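Local coordinates for myosin-4 (Saccharomyces cerevisiae, PDB 3MMI), which works with SHE3 in the machinery that localises ASH1 and other mRNAs to the bud, this chain being the globular tail of the class V myosin, at residues Leu52-Ile58 with Ser106-Leu111; Ile58-Val62 with Ser74-Ile78; Met98-Phe103 with Val201-Val207; Val174-Phe180 with Tyr242-Val246; Phe228-Thr233 with Ala305-Lys309. All coordinates share one frame; numbering follows the deposited sequence.

Contact 1 (Leu52-Ile58 with Ser106-Leu111)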
# COMPACT_ATOMS: atom_id res chain seq x y z
N LEU A 52 -7.42 9.53 18.95
CA LEU A 52 -8.84 9.02 18.81
C LEU A 52 -10.01 10.00 19.07
O LEU A 52 -11.13 9.59 19.41
CB LEU A 52 -9.11 7.67 19.52
CG LEU A 52 -8.21 6.45 19.26
CD1 LEU A 52 -8.78 5.20 19.79
CD2 LEU A 52 -7.88 6.24 17.83
N GLY A 53 -9.77 11.29 18.86
CA GLY A 53 -10.75 12.28 19.14
C GLY A 53 -11.74 12.26 18.02
O GLY A 53 -12.96 12.21 18.27
N PRO A 54 -11.24 12.35 16.76
CA PRO A 54 -12.21 12.57 15.69
C PRO A 54 -13.15 11.43 15.53
O PRO A 54 -14.33 11.64 15.19
CB PRO A 54 -11.36 12.73 14.44
CG PRO A 54 -10.06 13.22 14.93
CD PRO A 54 -9.86 12.54 16.28
N ILE A 55 -12.69 10.22 15.84
CA ILE A 55 -13.58 9.08 15.72
C ILE A 55 -14.61 9.11 16.84
O ILE A 55 -15.72 8.57 16.73
CB ILE A 55 -12.84 7.67 15.60
CG1 ILE A 55 -13.81 6.56 15.21
CG2 ILE A 55 -12.13 7.22 16.94
CD1 ILE A 55 -14.53 6.81 13.87
N HIS A 56 -14.25 9.78 17.92
CA HIS A 56 -15.16 9.93 19.04
C HIS A 56 -16.24 10.96 18.66
O HIS A 56 -17.40 10.74 18.86
CB HIS A 56 -14.38 10.29 20.32
CG HIS A 56 -15.26 10.46 21.53
ND1 HIS A 56 -15.85 9.36 22.16
CD2 HIS A 56 -15.73 11.60 22.16
CE1 HIS A 56 -16.62 9.81 23.15
NE2 HIS A 56 -16.57 11.16 23.16
N VAL A 57 -15.86 12.05 18.05
CA VAL A 57 -16.82 13.06 17.70
C VAL A 57 -17.76 12.52 16.60
O VAL A 57 -18.99 12.58 16.75
CB VAL A 57 -16.10 14.32 17.19
CG1 VAL A 57 -17.10 15.39 16.72
CG2 VAL A 57 -15.25 14.86 18.24
N ILE A 58 -17.17 11.99 15.51
CA ILE A 58 -17.93 11.40 14.40
C ILE A 58 -18.92 10.37 14.91
O ILE A 58 -20.10 10.36 14.56
CB ILE A 58 -17.03 10.75 13.37
CG1 ILE A 58 -16.36 11.81 12.51
CG2 ILE A 58 -17.85 9.85 12.41
CD1 ILE A 58 -14.93 11.45 12.02
N SER A 106 -5.90 5.93 11.17
CA SER A 106 -6.20 5.23 12.38
C SER A 106 -7.59 5.53 12.94
O SER A 106 -8.25 4.62 13.41
CB SER A 106 -5.17 5.57 13.45
OG SER A 106 -5.47 4.71 14.54
N ASN A 107 -8.04 6.81 12.82
CA ASN A 107 -9.39 7.23 13.23
C ASN A 107 -10.47 6.61 12.30
O ASN A 107 -11.42 6.03 12.76
CB ASN A 107 -9.47 8.78 13.32
CG ASN A 107 -9.02 9.33 14.73
OD1 ASN A 107 -9.82 9.34 15.68
ND2 ASN A 107 -7.75 9.76 14.84
N LEU A 108 -10.29 6.76 10.99
CA LEU A 108 -11.31 6.27 10.02
C LEU A 108 -11.42 4.76 10.07
O LEU A 108 -12.51 4.19 9.82
CB LEU A 108 -10.98 6.65 8.59
CG LEU A 108 -11.03 8.13 8.29
CD1 LEU A 108 -10.84 8.28 6.80
CD2 LEU A 108 -12.28 8.83 8.82
N SER A 109 -10.31 4.14 10.45
CA SER A 109 -10.21 2.71 10.39
C SER A 109 -11.14 2.05 11.37
O SER A 109 -11.40 0.86 11.27
CB SER A 109 -8.77 2.17 10.58
OG SER A 109 -8.50 2.04 11.99
N ARG A 110 -11.72 2.84 12.24
CA ARG A 110 -12.62 2.31 13.27
C ARG A 110 -14.09 2.45 12.85
O ARG A 110 -14.94 1.95 13.52
CB ARG A 110 -12.36 3.06 14.62
CG ARG A 110 -11.06 2.62 15.35
CD ARG A 110 -10.33 3.64 16.17
NE ARG A 110 -8.87 3.29 16.31
CZ ARG A 110 -8.46 2.47 17.25
NH1 ARG A 110 -9.35 1.91 18.02
NH2 ARG A 110 -7.22 2.21 17.43
N LEU A 111 -14.38 3.23 11.82
CA LEU A 111 -15.80 3.44 11.35
C LEU A 111 -16.52 2.13 10.95
O LEU A 111 -17.61 1.87 11.39
CB LEU A 111 -15.86 4.43 10.19
CG LEU A 111 -15.88 5.89 10.48
CD1 LEU A 111 -15.96 6.66 9.23
CD2 LEU A 111 -17.15 6.14 11.31

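Contact 2 (Ile58-Val62 with Ser74-Ile78)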
# COMPACT_ATOMS: atom_id res chain seq x y z
N ILE A 58 -17.17 11.99 15.51
CA ILE A 58 -17.93 11.40 14.40
C ILE A 58 -18.92 10.37 14.91
O ILE A 58 -20.10 10.36 14.56
CB ILE A 58 -17.03 10.75 13.37
CG1 ILE A 58 -16.36 11.81 12.51
CG2 ILE A 58 -17.85 9.85 12.41
CD1 ILE A 58 -14.93 11.45 12.02
N THR A 59 -18.45 9.54 15.78
CA THR A 59 -19.17 8.38 16.14
C THR A 59 -20.29 8.71 17.13
O THR A 59 -21.37 8.09 17.09
CB THR A 59 -18.17 7.33 16.66
OG1 THR A 59 -18.58 6.05 16.18
CG2 THR A 59 -18.04 7.28 18.19
N THR A 60 -20.05 9.71 17.99
CA THR A 60 -21.11 10.24 18.86
C THR A 60 -22.25 10.82 18.05
O THR A 60 -23.36 10.53 18.35
CB THR A 60 -20.59 11.32 19.86
OG1 THR A 60 -19.71 10.72 20.82
CG2 THR A 60 -21.75 11.95 20.59
N VAL A 61 -21.96 11.60 17.02
CA VAL A 61 -23.04 12.23 16.26
C VAL A 61 -23.79 11.13 15.51
O VAL A 61 -25.03 11.04 15.60
CB VAL A 61 -22.53 13.28 15.27
CG1 VAL A 61 -23.64 13.78 14.42
CG2 VAL A 61 -21.87 14.43 15.98
N VAL A 62 -23.05 10.29 14.77
CA VAL A 62 -23.70 9.19 14.03
C VAL A 62 -24.55 8.30 14.90
O VAL A 62 -25.71 8.01 14.53
CB VAL A 62 -22.70 8.24 13.30
CG1 VAL A 62 -23.42 7.07 12.72
CG2 VAL A 62 -21.89 8.99 12.26
N SER A 74 -27.80 10.97 9.01
CA SER A 74 -26.55 10.27 9.25
C SER A 74 -25.76 10.08 7.96
O SER A 74 -24.62 10.42 7.88
CB SER A 74 -26.83 8.95 9.92
OG SER A 74 -25.68 8.34 10.37
N SER A 75 -26.39 9.52 6.94
CA SER A 75 -25.75 9.37 5.69
C SER A 75 -25.13 10.69 5.19
O SER A 75 -23.94 10.70 4.77
CB SER A 75 -26.74 8.76 4.71
OG SER A 75 -26.62 9.29 3.38
N LYS A 76 -25.87 11.81 5.28
CA LYS A 76 -25.36 13.08 4.73
C LYS A 76 -24.20 13.57 5.58
O LYS A 76 -23.21 14.15 5.10
CB LYS A 76 -26.48 14.16 4.58
N PHE A 77 -24.35 13.43 6.87
CA PHE A 77 -23.37 13.94 7.82
C PHE A 77 -22.06 13.13 7.59
O PHE A 77 -20.96 13.69 7.47
CB PHE A 77 -23.89 13.72 9.25
CG PHE A 77 -22.82 13.81 10.31
CD1 PHE A 77 -22.26 15.05 10.67
CD2 PHE A 77 -22.34 12.65 10.93
CE1 PHE A 77 -21.24 15.15 11.64
CE2 PHE A 77 -21.30 12.72 11.89
CZ PHE A 77 -20.75 13.96 12.24
N ILE A 78 -22.20 11.81 7.53
CA ILE A 78 -21.06 10.92 7.31
C ILE A 78 -20.41 11.22 5.96
O ILE A 78 -19.18 11.27 5.87
CB ILE A 78 -21.47 9.41 7.38
CG1 ILE A 78 -21.33 8.85 8.81
CG2 ILE A 78 -20.53 8.61 6.58
CD1 ILE A 78 -19.85 8.93 9.31

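Contact 3 (Met98-Phe103 with Val201-Val207)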
# COMPACT_ATOMS: atom_id res chain seq x y z
N MET A 98 3.38 11.42 6.89
CA MET A 98 3.49 10.27 7.75
C MET A 98 2.57 10.37 8.94
O MET A 98 1.68 9.56 9.08
CB MET A 98 4.91 10.04 8.23
CG MET A 98 5.09 8.68 8.83
SD MET A 98 6.74 8.08 9.13
CE MET A 98 6.77 8.19 10.86
N LEU A 99 2.77 11.38 9.77
CA LEU A 99 1.98 11.53 10.99
C LEU A 99 0.53 11.73 10.68
O LEU A 99 -0.34 11.06 11.26
CB LEU A 99 2.46 12.74 11.81
CG LEU A 99 3.76 12.59 12.58
CD1 LEU A 99 3.97 13.81 13.47
CD2 LEU A 99 3.66 11.36 13.41
N GLY A 100 0.27 12.68 9.79
CA GLY A 100 -1.09 13.03 9.44
C GLY A 100 -1.87 11.88 8.82
O GLY A 100 -3.01 11.63 9.23
N GLY A 101 -1.28 11.24 7.82
CA GLY A 101 -1.84 10.04 7.19
C GLY A 101 -2.25 8.99 8.22
O GLY A 101 -3.43 8.55 8.31
N ILE A 102 -1.31 8.68 9.09
CA ILE A 102 -1.56 7.69 10.10
C ILE A 102 -2.61 8.07 11.13
O ILE A 102 -3.44 7.26 11.45
CB ILE A 102 -0.27 7.26 10.83
CG1 ILE A 102 0.65 6.52 9.84
CG2 ILE A 102 -0.58 6.27 11.92
CD1 ILE A 102 2.20 6.50 10.33
N PHE A 103 -2.55 9.32 11.64
CA PHE A 103 -3.55 9.79 12.61
C PHE A 103 -4.95 9.63 11.99
O PHE A 103 -5.79 9.01 12.56
CB PHE A 103 -3.30 11.28 12.90
CG PHE A 103 -4.36 11.91 13.75
CD1 PHE A 103 -4.42 11.64 15.11
CD2 PHE A 103 -5.29 12.79 13.19
CE1 PHE A 103 -5.41 12.24 15.91
CE2 PHE A 103 -6.25 13.38 13.98
CZ PHE A 103 -6.31 13.11 15.34
N VAL A 201 5.12 5.48 15.39
CA VAL A 201 3.96 6.30 15.08
C VAL A 201 2.72 5.39 14.94
O VAL A 201 1.71 5.61 15.55
CB VAL A 201 4.19 7.03 13.82
CG1 VAL A 201 2.92 7.81 13.46
CG2 VAL A 201 5.42 7.94 13.91
N LEU A 202 2.85 4.28 14.22
CA LEU A 202 1.75 3.33 14.13
C LEU A 202 1.23 2.95 15.56
O LEU A 202 0.01 3.01 15.83
CB LEU A 202 2.19 2.08 13.37
CG LEU A 202 1.88 1.94 11.88
CD1 LEU A 202 1.35 3.11 11.21
CD2 LEU A 202 3.14 1.32 11.15
N CYS A 203 2.16 2.59 16.46
CA CYS A 203 1.77 2.35 17.91
C CYS A 203 1.31 3.62 18.63
O CYS A 203 0.35 3.56 19.35
CB CYS A 203 2.87 1.75 18.74
SG CYS A 203 3.65 0.23 18.08
N LYS A 204 1.95 4.76 18.38
CA LYS A 204 1.57 6.04 19.01
C LYS A 204 0.12 6.33 18.72
O LYS A 204 -0.71 6.44 19.68
CB LYS A 204 2.47 7.20 18.49
CG LYS A 204 2.22 8.55 19.20
N PHE A 205 -0.24 6.37 17.43
CA PHE A 205 -1.59 6.73 17.01
C PHE A 205 -2.57 5.56 17.10
O PHE A 205 -3.63 5.59 16.50
CB PHE A 205 -1.59 7.44 15.66
CG PHE A 205 -0.93 8.76 15.68
CD1 PHE A 205 -1.12 9.64 16.75
CD2 PHE A 205 -0.12 9.17 14.64
CE1 PHE A 205 -0.47 10.88 16.76
CE2 PHE A 205 0.51 10.42 14.66
CZ PHE A 205 0.33 11.27 15.72
N GLN A 206 -2.20 4.53 17.84
CA GLN A 206 -3.07 3.40 18.13
C GLN A 206 -3.69 2.61 16.91
O GLN A 206 -4.84 2.13 16.99
CB GLN A 206 -4.19 3.83 19.11
CG GLN A 206 -3.70 4.06 20.61
CD GLN A 206 -4.81 4.66 21.52
OE1 GLN A 206 -5.81 3.99 21.83
NE2 GLN A 206 -4.68 5.94 21.85
N VAL A 207 -2.93 2.37 15.83
CA VAL A 207 -3.52 1.57 14.80
C VAL A 207 -3.67 0.12 15.26
O VAL A 207 -2.81 -0.42 15.88
CB VAL A 207 -2.96 1.82 13.36
CG1 VAL A 207 -2.19 3.10 13.22
CG2 VAL A 207 -2.25 0.61 12.77

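Contact 4 (Val174-Phe180 with Tyr242-Val246)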
# COMPACT_ATOMS: atom_id res chain seq x y z
N VAL A 174 19.92 -0.69 -2.83
CA VAL A 174 19.54 -2.07 -3.17
C VAL A 174 20.00 -2.42 -4.53
O VAL A 174 20.59 -3.49 -4.67
CB VAL A 174 18.00 -2.35 -3.06
CG1 VAL A 174 17.66 -3.72 -3.67
CG2 VAL A 174 17.48 -2.16 -1.70
N LEU A 175 19.77 -1.56 -5.52
CA LEU A 175 19.94 -1.90 -6.94
C LEU A 175 21.20 -1.36 -7.64
O LEU A 175 21.55 -1.85 -8.76
CB LEU A 175 18.73 -1.33 -7.69
CG LEU A 175 17.40 -1.98 -7.38
CD1 LEU A 175 16.32 -1.35 -8.21
CD2 LEU A 175 17.58 -3.57 -7.66
N ASN A 176 21.79 -0.29 -7.07
CA ASN A 176 22.87 0.51 -7.73
C ASN A 176 24.17 -0.23 -7.69
O ASN A 176 24.81 -0.30 -6.66
CB ASN A 176 23.08 1.86 -7.02
CG ASN A 176 23.99 2.82 -7.80
OD1 ASN A 176 24.71 2.43 -8.72
ND2 ASN A 176 23.94 4.09 -7.42
N GLU A 177 24.56 -0.84 -8.81
CA GLU A 177 25.74 -1.72 -8.74
C GLU A 177 26.99 -0.93 -8.45
O GLU A 177 27.90 -1.48 -7.80
CB GLU A 177 25.90 -2.58 -10.00
CG GLU A 177 26.04 -1.80 -11.32
CD GLU A 177 27.51 -1.70 -11.76
OE1 GLU A 177 28.31 -2.46 -11.20
OE2 GLU A 177 27.84 -0.86 -12.64
N LYS A 178 26.98 0.36 -8.83
CA LYS A 178 28.09 1.31 -8.51
C LYS A 178 28.43 1.34 -7.01
O LYS A 178 29.58 1.59 -6.64
CB LYS A 178 27.86 2.76 -9.02
CG LYS A 178 27.41 2.86 -10.48
N LEU A 179 27.45 1.05 -6.17
CA LEU A 179 27.65 1.12 -4.74
C LEU A 179 27.66 -0.24 -4.12
O LEU A 179 27.43 -0.33 -2.92
CB LEU A 179 26.52 1.92 -4.09
CG LEU A 179 26.07 3.27 -4.66
CD1 LEU A 179 25.24 4.01 -3.56
CD2 LEU A 179 27.26 4.13 -5.16
N PHE A 180 27.95 -1.30 -4.87
CA PHE A 180 28.06 -2.64 -4.26
C PHE A 180 29.37 -2.76 -3.48
O PHE A 180 29.47 -3.50 -2.53
CB PHE A 180 27.99 -3.78 -5.29
CG PHE A 180 26.61 -4.03 -5.88
CD1 PHE A 180 25.48 -3.55 -5.29
CD2 PHE A 180 26.48 -4.75 -7.05
CE1 PHE A 180 24.27 -3.78 -5.85
CE2 PHE A 180 25.28 -4.97 -7.59
CZ PHE A 180 24.17 -4.49 -7.00
N TYR A 242 25.35 -9.45 -10.55
CA TYR A 242 24.47 -8.42 -10.16
C TYR A 242 23.29 -8.98 -9.41
O TYR A 242 22.83 -8.41 -8.39
CB TYR A 242 24.09 -7.54 -11.37
CG TYR A 242 23.09 -6.41 -11.03
CD1 TYR A 242 23.49 -5.12 -10.68
CD2 TYR A 242 21.75 -6.69 -10.98
CE1 TYR A 242 22.55 -4.14 -10.42
CE2 TYR A 242 20.84 -5.71 -10.69
CZ TYR A 242 21.23 -4.47 -10.43
OH TYR A 242 20.28 -3.59 -10.10
N GLY A 243 22.76 -10.11 -9.94
CA GLY A 243 21.53 -10.69 -9.41
C GLY A 243 21.77 -11.17 -7.98
O GLY A 243 21.02 -10.85 -7.06
N TYR A 244 22.88 -11.86 -7.82
CA TYR A 244 23.28 -12.34 -6.52
C TYR A 244 23.47 -11.24 -5.43
O TYR A 244 23.01 -11.37 -4.28
CB TYR A 244 24.56 -13.14 -6.62
CG TYR A 244 25.08 -13.54 -5.26
CD1 TYR A 244 24.59 -14.70 -4.63
CD2 TYR A 244 26.04 -12.75 -4.58
CE1 TYR A 244 25.02 -15.09 -3.35
CE2 TYR A 244 26.50 -13.14 -3.23
CZ TYR A 244 25.97 -14.33 -2.67
OH TYR A 244 26.34 -14.80 -1.45
N GLU A 245 24.06 -10.12 -5.81
CA GLU A 245 24.23 -8.98 -4.92
C GLU A 245 22.92 -8.25 -4.53
O GLU A 245 22.75 -7.92 -3.35
CB GLU A 245 25.22 -7.98 -5.52
CG GLU A 245 26.63 -8.61 -5.73
CD GLU A 245 27.30 -9.11 -4.38
OE1 GLU A 245 27.20 -8.52 -3.33
OE2 GLU A 245 27.92 -10.18 -4.31
N VAL A 246 21.99 -8.05 -5.47
CA VAL A 246 20.66 -7.51 -5.15
C VAL A 246 19.94 -8.46 -4.22
O VAL A 246 19.17 -8.03 -3.37
CB VAL A 246 19.84 -7.31 -6.47
CG1 VAL A 246 18.36 -6.83 -6.18
CG2 VAL A 246 20.71 -6.34 -7.44

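Contact 5 (Phe228-Thr233 with Ala305-Lys309)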
# COMPACT_ATOMS: atom_id res chain seq x y z
N PHE A 228 11.27 -3.38 -8.82
CA PHE A 228 11.18 -4.04 -10.12
C PHE A 228 11.22 -2.95 -11.28
O PHE A 228 11.92 -3.20 -12.23
CB PHE A 228 9.88 -4.81 -10.28
CG PHE A 228 9.77 -5.47 -11.58
CD1 PHE A 228 10.48 -6.67 -11.81
CD2 PHE A 228 9.00 -4.91 -12.60
CE1 PHE A 228 10.43 -7.25 -13.01
CE2 PHE A 228 8.86 -5.53 -13.80
CZ PHE A 228 9.54 -6.71 -14.06
N ASN A 229 10.43 -1.89 -11.20
CA ASN A 229 10.36 -0.86 -12.26
C ASN A 229 11.76 -0.24 -12.45
O ASN A 229 12.25 -0.06 -13.57
CB ASN A 229 9.31 0.19 -11.88
CG ASN A 229 7.90 -0.33 -12.04
OD1 ASN A 229 7.70 -1.43 -12.49
ND2 ASN A 229 6.89 0.50 -11.68
N ASP A 230 12.45 0.04 -11.34
CA ASP A 230 13.81 0.60 -11.45
C ASP A 230 14.81 -0.38 -11.94
O ASP A 230 15.83 -0.01 -12.59
CB ASP A 230 14.31 1.17 -10.14
CG ASP A 230 13.61 2.46 -9.74
OD1 ASP A 230 12.85 3.03 -10.57
OD2 ASP A 230 13.74 2.85 -8.53
N LEU A 231 14.58 -1.65 -11.63
CA LEU A 231 15.51 -2.65 -12.17
C LEU A 231 15.46 -2.60 -13.72
O LEU A 231 16.56 -2.64 -14.40
CB LEU A 231 15.14 -4.04 -11.69
CG LEU A 231 15.89 -5.15 -12.42
CD1 LEU A 231 17.33 -5.29 -11.83
CD2 LEU A 231 15.18 -6.54 -12.35
N ILE A 232 14.27 -2.48 -14.27
CA ILE A 232 14.13 -2.41 -15.72
C ILE A 232 14.58 -1.03 -16.31
O ILE A 232 15.19 -1.04 -17.29
CB ILE A 232 12.65 -2.57 -16.18
CG1 ILE A 232 12.10 -3.97 -15.87
CG2 ILE A 232 12.52 -2.28 -17.72
CD1 ILE A 232 13.02 -5.09 -16.16
N THR A 233 14.23 0.09 -15.71
CA THR A 233 14.35 1.42 -16.38
C THR A 233 15.74 2.01 -16.10
O THR A 233 16.38 2.61 -16.96
CB THR A 233 13.30 2.43 -15.97
OG1 THR A 233 13.22 2.47 -14.51
CG2 THR A 233 12.07 1.96 -16.45
N ALA A 305 12.14 -8.32 -20.95
CA ALA A 305 12.86 -7.05 -20.59
C ALA A 305 14.11 -7.34 -19.80
O ALA A 305 15.18 -6.68 -19.88
CB ALA A 305 11.94 -6.16 -19.80
N ILE A 306 14.01 -8.34 -18.94
CA ILE A 306 15.13 -8.62 -18.02
C ILE A 306 16.29 -9.27 -18.79
O ILE A 306 17.44 -8.87 -18.67
CB ILE A 306 14.75 -9.56 -16.86
CG1 ILE A 306 13.86 -8.88 -15.79
CG2 ILE A 306 16.00 -10.24 -16.25
CD1 ILE A 306 12.97 -9.89 -15.17
N LEU A 307 15.98 -10.22 -19.64
CA LEU A 307 16.99 -10.87 -20.43
C LEU A 307 17.64 -10.02 -21.59
O LEU A 307 18.76 -10.33 -22.00
CB LEU A 307 16.39 -12.13 -21.11
CG LEU A 307 15.77 -13.21 -20.16
CD1 LEU A 307 15.20 -14.44 -20.80
CD2 LEU A 307 16.85 -13.66 -19.24
N LEU A 308 16.92 -9.05 -22.18
CA LEU A 308 17.54 -8.18 -23.19
C LEU A 308 18.62 -7.33 -22.55
O LEU A 308 19.44 -6.82 -23.25
CB LEU A 308 16.44 -7.26 -23.85
CG LEU A 308 15.53 -8.09 -24.75
CD1 LEU A 308 14.25 -7.37 -25.07
CD2 LEU A 308 16.27 -8.57 -25.98
N LYS A 309 18.52 -7.08 -21.22
CA LYS A 309 19.49 -6.26 -20.45
C LYS A 309 20.73 -7.12 -20.02
O LYS A 309 21.67 -6.65 -19.35
CB LYS A 309 18.83 -5.68 -19.20
CG LYS A 309 17.70 -4.76 -19.54
CD LYS A 309 17.06 -4.31 -18.24
CE LYS A 309 17.98 -3.37 -17.61
NZ LYS A 309 17.29 -2.06 -17.17

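Contact 1 (Leu52-Ile58 with Ser106-Leu111)
Asn107 OD1 accepts a hydrogen bond from the backbone N of Ile55, 3.0 Å away, with an N-H...O angle of 146°. The contact joins two helices of the all-helical globular tail: the first turn of helix 53-67 and the C-terminal part of helix 97-108. An N-H in a first helical turn has no carbonyl behind it in its own helix, and here a side chain from another helix supplies one. The donor is tilted from the carbonyl plane of Asn107. The same oxygen lies 3.3 Å from Pro54 CD.

Beside this bond, Ile55 extends CD1 past Leu111, to within 3.7 Å of Leu111 CD2. With chi1 at -169°, CG1 turns away from the backbone N of Ile55 and runs over Arg110 CB, 3.8 Å off. Ile58 CG2 meets the same methyl of Leu111 at 3.9 Å. At the outer end Leu52 lays CD1 over the centre of the Arg110 guanidinium, 3.7 Å above its plane.

The second shell holds these groups in place. A type I turn from Leu108 to Leu111 brings Arg110 back over Ser106 O. That oxygen receives Arg110 NE at 3.3 Å and Ser109 OG at 3.0 Å, from opposite faces of its plane. Replacing Arg110 with an alanine would probably uncover Leu52 and cost Ser106 O one of its donors. On the other side, Asn107 ND2 bonds to Phe103 O, which fixes the turn of the amide and keeps OD1 directed at Ile55 N.

Contact 2 (Ile58-Val62 with Ser74-Ile78)
Phe77 meets Val61 in a CH-pi contact. Val61 CG1 stands over one face of the ring, 3.6 Å from the centroid and 15° off the ring normal. CB of the same valine is equally near Phe77 CZ, at 3.6 Å, so the valine covers the outer half of that face. Two torsions set this up. Phe77 has chi1 162°, which carries its ring across to the other helix, and Val61 has CG1 anti to the backbone N, which puts this methyl above the ring.

Other apolar contacts follow. Val62 CG2 comes to the edge of the Phe77 ring, in its plane, 3.8 Å from CE2. The same methyl presses on Ile78 CG1 at 3.5 Å, tighter than usual for two carbons. Ile78 crosses Val62 at about a right angle and reaches on with CD1 to Ile58 CG2, 3.8 Å away. These residues join the two arms of a helical hairpin, helices 53-67 and 71-91, whose short segments run antiparallel at 162° with their axes 10.5 Å apart.

Two polar atoms lie against the apolar groups and are satisfied by other partners. Ser74 OG lies 3.5 Å from Val62 CG1, but its hydrogen bond goes to Tyr137 OH on helix 132-168. Ile58 O lies at the edge of the Phe77 ring, near its plane, and is already bonded to Val62 N. Helix 26-37 also touches Phe77, through Thr30 and Val33.

No hydrogen bond joins the two segments. The hairpin closes here by fit of carbon on carbon, and the Phe77 ring, with Val61 on one face and Val62 at its edge, buries the most surface.

Contact 3 (Met98-Phe103 with Val201-Val207)
Ile102 and Val201 meet because the isoleucine has CG1 anti to its carbonyl carbon (chi1 -66°). That sends CD1 between Val201 and Leu202, in the last turn of helix 185-204. CD1 lies 3.5 Å from Val201 CG1, a tight pair, and 3.6 Å from Leu202 CD1. The second branch, CG2, turns to Val207 CG1 at 3.8 Å. Phe205 has CG anti to its carbonyl carbon (chi1 -66°), which lays the ring against Leu99 and Phe103.

Leu99 CD2 comes 3.5 Å from Phe205 CE2 and also touches Val201. Phe103 CB stands over one face of the Phe205 ring, and Lys204 CG lies over the rim of the opposite face. The ring of Phe103 turns its edge toward the face of Phe205. This is a T-shaped pair, centroids 5.7 Å apart and planes at 75°. At the other end of the contact, Met98 CE closes on Val201 CG2 at 3.3 Å, which is crowded for two methyls.

The helix 185-204 ends in a Schellman motif. Gln206 has positive phi, Val207 N bonds to Leu202 O, and Gln206 N to Cys203 O. That reversal brings Val207 back to Ile102.

No strands occur in this tail. Helix 132-168 touches Met98 through Phe160 and Ile102 through Trp156. Helix 209-234 meets Leu202 and Val207 through His212, and the loop residue Val43 touches both phenylalanines.

Contact 4 (Val174-Phe180 with Tyr242-Val246)
Tyr242 OH donates a hydrogen bond to Leu175 O, with the two oxygens only 2.5 Å apart. The hydroxyl lies in the carbonyl plane, on a lone pair, at a C=O...O angle of 126°. With chi1 at 178°, Tyr242 sends its ring out from helix 240-257 toward the loop after helix 170-174. Leu175 CD2 rests 3.6 Å from the same hydroxyl.

Glu177 CB lies at the edge of the Tyr242 ring, in its plane, 3.6 Å from CD1. Phe180 CE2 approaches that same carbon, also at 3.6 Å. The two rings are oblique, their planes at 45°. Val246 CG2, on the same helix, sits over one face of the tyrosine, offset toward the rim.

Both faces of the Phe180 ring are covered. Glu177 CA is over its centre, 3.4 Å above the plane. Glu245 CB stands over the opposite face, 3.8 Å from the centroid, in a CH-pi contact. Thus the glutamate lends its aliphatic part to the ring. A phenylalanine in place of Tyr242 would probably leave Leu175 O without this donor and the loop less firmly tied to the helix.

Further in, Val246 CG1 packs on Leu175 CD2 at 3.7 Å. The contact ties a loop to helix 240-257. On helix 209-234, Leu227 touches Val174 and Leu175, and Leu231 touches Tyr242. Val275 of helix 269-279 touches Val246.

Contact 5 (Phe228-Thr233 with Ala305-Lys309)
The Phe228 ring receives Ile306 CD1 at its edge, near the ring plane, with CE1 the nearest atom at 4.3 Å. Ala274, Leu298 and Leu347 also touch this phenylalanine. The contact is helix-to-helix packing inside the DIL domain, between the end of helix 209-234 and the end of helix 300-308.

Ile232 carries the apolar part. With chi1 at -66°, its CG1 branch leads toward the other helix and CD1 comes to rest between two partners. It is 3.9 Å from Ala305 CB and the same distance from Ile306 CG1. Ile232 and Ile306 cross at about a right angle. Leu231 CD2 approaches Ile306 CG1 more loosely, at 4.4 Å. Behind them, Ala274 and Leu278 of helix 269-279 touch Ile306.

Lys309 supplies the polar part. Its chain bends near the tip and brings NZ to the carbonyls at the end of the other helix. NZ donates to Leu231 O at 2.9 Å, in the carbonyl plane and on a lone pair, at a C=O...N angle of 135°. It also approaches Ile232 O, but so closely that the exact geometry there is doubtful. A positive charge at a helix C-terminus is probably favourable for the helix dipole. A backbone hydrogen bond to Leu238 also anchors Lys309.

The last turn of helix 209-234 has a bond of its own: Thr233 OG1 donates to Asn229 O at 2.9 Å, from above the carbonyl plane.

Overall arrangement
The contacts form two groups, 1 to 3 and 4 with 5; contacts 1 and 2 lie across the chain's centre from contacts 4 and 5, with contact 3 nearer the middle. Contact 1 is centred about 11 Å from contact 2, with which it shares Ile58 and helix 53-67, and about 12 Å from contact 3, with which it shares helix 97-108. Contacts 1 and 3 also touch: Ser106 OG bonds to Phe205 O at 2.8 Å. Contacts 4 and 5 pair up about 13 Å apart, where Tyr242 CE2 packs on Leu231 CD1 at 3.7 Å. The groups do not touch; contacts 1 and 4 are about 44 Å apart between centres. Helices 185-204 and 209-234, consecutive in the chain, serve contacts 3 and 5 respectively.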